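Beta-glucanase (Bacteroides thetaiotaomicron, PDB 6EUG) is a family 43 glycoside hydrolase module that binds glucoimidazole in its pocket and probably cleaves beta-1,3-galactosidic linkages of arabinogalactan. Local coordinates at residues A[161-169]-A[248-256]. Numbering follows the deposited sequence.
Sequences VNPGAYPLN and SHTGKYIRI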
loop_
_atom_site.group_PDB
_atom_site.type_symbol
_atom_site.label_atom_id
_atom_site.label_comp_id
_atom_site.label_asym_id
_atom_site.label_seq_id
_atom_site.Cartn_x
_atom_site.Cartn_y
_atom_site.Cartn_z
ATOM N N VAL A 161 -6.009 -13.791 2.397
ATOM C CA VAL A 161 -5.737 -13.996 0.969
ATOM C C VAL A 161 -5.413 -15.446 0.588
ATOM O O VAL A 161 -4.538 -16.069 1.180
ATOM C CB VAL A 161 -4.611 -13.061 0.480
ATOM C CG1 VAL A 161 -4.409 -13.189 -1.025
ATOM C CG2 VAL A 161 -4.870 -11.588 0.866
ATOM N N ASN A 162 -6.101 -15.946 -0.452
ATOM C CA ASN A 162 -5.830 -17.253 -1.064
ATOM C C ASN A 162 -5.882 -18.464 -0.086
ATOM O O ASN A 162 -4.919 -19.245 -0.020
ATOM C CB ASN A 162 -4.495 -17.253 -1.853
ATOM C CG ASN A 162 -4.546 -16.456 -3.156
ATOM O OD1 ASN A 162 -3.603 -15.669 -3.454
ATOM N ND2 ASN A 162 -5.604 -16.641 -3.945
ATOM N N PRO A 163 -6.995 -18.626 0.657
ATOM C CA PRO A 163 -7.120 -19.851 1.501
ATOM C C PRO A 163 -6.810 -21.161 0.754
ATOM O O PRO A 163 -7.238 -21.334 -0.417
ATOM C CB PRO A 163 -8.571 -19.783 2.008
ATOM C CG PRO A 163 -9.284 -18.914 1.033
ATOM C CD PRO A 163 -8.272 -17.880 0.602
ATOM N N GLY A 164 -5.994 -22.014 1.399
ATOM C CA GLY A 164 -5.617 -23.312 0.864
ATOM C C GLY A 164 -4.475 -23.368 -0.160
ATOM O O GLY A 164 -4.065 -24.475 -0.530
ATOM N N ALA A 165 -3.958 -22.212 -0.623
ATOM C CA ALA A 165 -2.922 -22.177 -1.679
ATOM C C ALA A 165 -1.530 -21.877 -1.102
ATOM O O ALA A 165 -1.380 -21.003 -0.228
ATOM C CB ALA A 165 -3.271 -21.151 -2.763
ATOM N N TYR A 166 -0.535 -22.608 -1.591
ATOM C CA TYR A 166 0.863 -22.349 -1.293
ATOM C C TYR A 166 1.455 -21.328 -2.275
ATOM O O TYR A 166 1.042 -21.243 -3.428
ATOM C CB TYR A 166 1.703 -23.630 -1.422
ATOM C CG TYR A 166 1.545 -24.637 -0.329
ATOM C CD1 TYR A 166 2.259 -24.508 0.877
ATOM C CD2 TYR A 166 0.701 -25.731 -0.485
ATOM C CE1 TYR A 166 2.128 -25.447 1.905
ATOM C CE2 TYR A 166 0.557 -26.678 0.527
ATOM C CZ TYR A 166 1.267 -26.528 1.718
ATOM O OH TYR A 166 1.101 -27.462 2.704
ATOM N N PRO A 167 2.483 -20.585 -1.847
ATOM C CA PRO A 167 3.164 -19.701 -2.790
ATOM C C PRO A 167 3.868 -20.521 -3.883
ATOM O O PRO A 167 4.410 -21.609 -3.588
ATOM C CB PRO A 167 4.237 -19.007 -1.926
ATOM C CG PRO A 167 3.869 -19.292 -0.526
ATOM C CD PRO A 167 3.126 -20.588 -0.521
ATOM N N LEU A 168 3.866 -20.008 -5.115
ATOM C CA LEU A 168 4.499 -20.681 -6.258
ATOM C C LEU A 168 5.991 -20.935 -5.993
ATOM O O LEU A 168 6.532 -21.917 -6.460
ATOM C CB LEU A 168 4.300 -19.858 -7.539
ATOM C CG LEU A 168 4.858 -20.319 -8.868
ATOM C CD1 LEU A 168 4.101 -21.538 -9.363
ATOM C CD2 LEU A 168 4.709 -19.155 -9.847
ATOM N N ASN A 169 6.636 -20.061 -5.228
ATOM C CA ASN A 169 8.076 -20.145 -4.980
ATOM C C ASN A 169 8.478 -20.806 -3.649
ATOM O O ASN A 169 9.637 -20.753 -3.279
ATOM C CB ASN A 169 8.752 -18.760 -5.146
ATOM C CG ASN A 169 8.361 -17.761 -4.067
ATOM O OD1 ASN A 169 7.215 -17.711 -3.623
ATOM N ND2 ASN A 169 9.299 -16.902 -3.706
ATOM N N SER A 248 -11.171 -10.467 -7.203
ATOM C CA SER A 248 -10.747 -11.598 -6.392
ATOM C C SER A 248 -9.337 -12.008 -6.790
ATOM O O SER A 248 -8.809 -11.477 -7.792
ATOM C CB SER A 248 -11.739 -12.763 -6.543
ATOM O OG SER A 248 -11.664 -13.353 -7.845
ATOM N N HIS A 249 -8.754 -12.934 -6.031
ATOM C CA HIS A 249 -7.390 -13.467 -6.295
ATOM C C HIS A 249 -7.473 -14.778 -7.088
ATOM O O HIS A 249 -8.452 -15.519 -6.945
ATOM C CB HIS A 249 -6.639 -13.713 -5.012
ATOM C CG HIS A 249 -6.487 -12.505 -4.138
ATOM N ND1 HIS A 249 -7.375 -12.190 -3.131
ATOM C CD2 HIS A 249 -5.537 -11.540 -4.116
ATOM C CE1 HIS A 249 -6.980 -11.073 -2.545
ATOM N NE2 HIS A 249 -5.846 -10.692 -3.090
ATOM N N THR A 250 -6.459 -15.084 -7.910
ATOM C CA THR A 250 -6.457 -16.336 -8.704
ATOM C C THR A 250 -5.894 -17.583 -7.999
ATOM O O THR A 250 -6.159 -18.704 -8.441
ATOM C CB THR A 250 -5.649 -16.178 -9.995
ATOM O OG1 THR A 250 -4.275 -15.958 -9.644
ATOM C CG2 THR A 250 -6.187 -15.018 -10.827
ATOM N N GLY A 251 -5.099 -17.378 -6.945
ATOM C CA GLY A 251 -4.334 -18.440 -6.294
ATOM C C GLY A 251 -2.850 -18.425 -6.592
ATOM O O GLY A 251 -2.074 -19.124 -5.918
ATOM N N LYS A 252 -2.443 -17.637 -7.593
ATOM C CA LYS A 252 -1.045 -17.555 -7.992
ATOM C C LYS A 252 -0.412 -16.388 -7.225
ATOM O O LYS A 252 -0.891 -15.237 -7.328
ATOM C CB LYS A 252 -0.936 -17.343 -9.512
ATOM C CG LYS A 252 0.478 -17.341 -10.055
ATOM C CD LYS A 252 0.584 -16.842 -11.489
ATOM C CE LYS A 252 -0.164 -17.696 -12.473
ATOM N NZ LYS A 252 0.363 -17.423 -13.850
ATOM N N TYR A 253 0.618 -16.687 -6.431
ATOM C CA TYR A 253 1.325 -15.671 -5.641
ATOM C C TYR A 253 2.732 -16.100 -5.280
ATOM O O TYR A 253 3.015 -17.304 -5.270
ATOM C CB TYR A 253 0.582 -15.295 -4.352
ATOM C CG TYR A 253 0.552 -16.289 -3.176
ATOM C CD1 TYR A 253 -0.235 -17.438 -3.223
ATOM C CD2 TYR A 253 1.267 -16.026 -1.976
ATOM C CE1 TYR A 253 -0.302 -18.312 -2.141
ATOM C CE2 TYR A 253 1.212 -16.892 -0.885
ATOM C CZ TYR A 253 0.422 -18.036 -0.952
ATOM O OH TYR A 253 0.373 -18.894 0.148
ATOM N N ILE A 254 3.576 -15.107 -4.943
ATOM C CA ILE A 254 4.939 -15.351 -4.427
ATOM C C ILE A 254 5.127 -14.673 -3.044
ATOM O O ILE A 254 4.361 -13.768 -2.659
ATOM C CB ILE A 254 6.059 -14.923 -5.407
ATOM C CG1 ILE A 254 6.095 -13.387 -5.639
ATOM C CG2 ILE A 254 5.935 -15.720 -6.696
ATOM C CD1 ILE A 254 7.330 -12.843 -6.342
ATOM N N ARG A 255 6.168 -15.093 -2.331
ATOM C CA ARG A 255 6.579 -14.468 -1.074
ATOM C C ARG A 255 8.056 -14.050 -1.210
ATOM O O ARG A 255 8.877 -14.796 -1.770
ATOM C CB ARG A 255 6.325 -15.413 0.123
ATOM C CG ARG A 255 7.187 -16.667 0.211
ATOM C CD ARG A 255 6.732 -17.603 1.329
ATOM N NE ARG A 255 7.071 -17.149 2.688
ATOM C CZ ARG A 255 8.156 -17.494 3.380
ATOM N NH1 ARG A 255 9.072 -18.305 2.871
ATOM N NH2 ARG A 255 8.291 -17.044 4.635
ATOM N N ILE A 256 8.384 -12.854 -0.729
ATOM C CA ILE A 256 9.719 -12.291 -0.884
ATOM C C ILE A 256 10.187 -11.618 0.403
ATOM O O ILE A 256 9.382 -11.147 1.231
ATOM C CB ILE A 256 9.832 -11.298 -2.076
ATOM C CG1 ILE A 256 8.792 -10.148 -1.955
ATOM C CG2 ILE A 256 9.672 -12.035 -3.413
ATOM C CD1 ILE A 256 8.988 -9.035 -2.979
HETATM O O HOH W 1 -8.297 -14.587 -1.747
HETATM O O HOH W 2 0.535 -19.680 -5.784
#
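Tyr253 O accepts from Leu168 N at 2.8 Å in a nearly straight bond (163°), and the CA-H of Pro167 also approaches this carbonyl oxygen, a clear example of a loop captured by the edge of a beta strand. Two residues on from Tyr253, the side-chain amide of Asn169 continues the tie at Arg255: its ND2 gives a bond (174°) to Arg255 O at 2.9 Å, with the acceptor lying in the amide plane, while OD1 accepts from Arg255 N at 3.1 Å. Between these bonds and the beta turn 162-165 stands the Tyr253 side chain. Its CG sits between backbone N and carbonyl carbon (chi1 73°), and the phenol runs alongside Pro167, whose CA lies over one ring face, 3.8 Å from the centroid in a CH-pi contact. Tyr253 OH donates to Ala165 O at 2.8 Å, which fixes the far end of the ring. A water lies within bonding distance of Tyr166 O and Gly251 O and accepts from Tyr253 N. Farther along, Val161 CG1 lies over the centre of the His249 ring, 3.5 Å from the centroid, a CH-pi contact, and a second water joins Asn162 N to His249 ND1; His227 takes up NE2. The loop between strand 154-159 and helix 172-176 thus packs against the outermost strand 252-256 of one blade of the family's five-bladed beta-propeller, while Val202 of helix 200-205 touches Pro167, Tyr253 and Arg255.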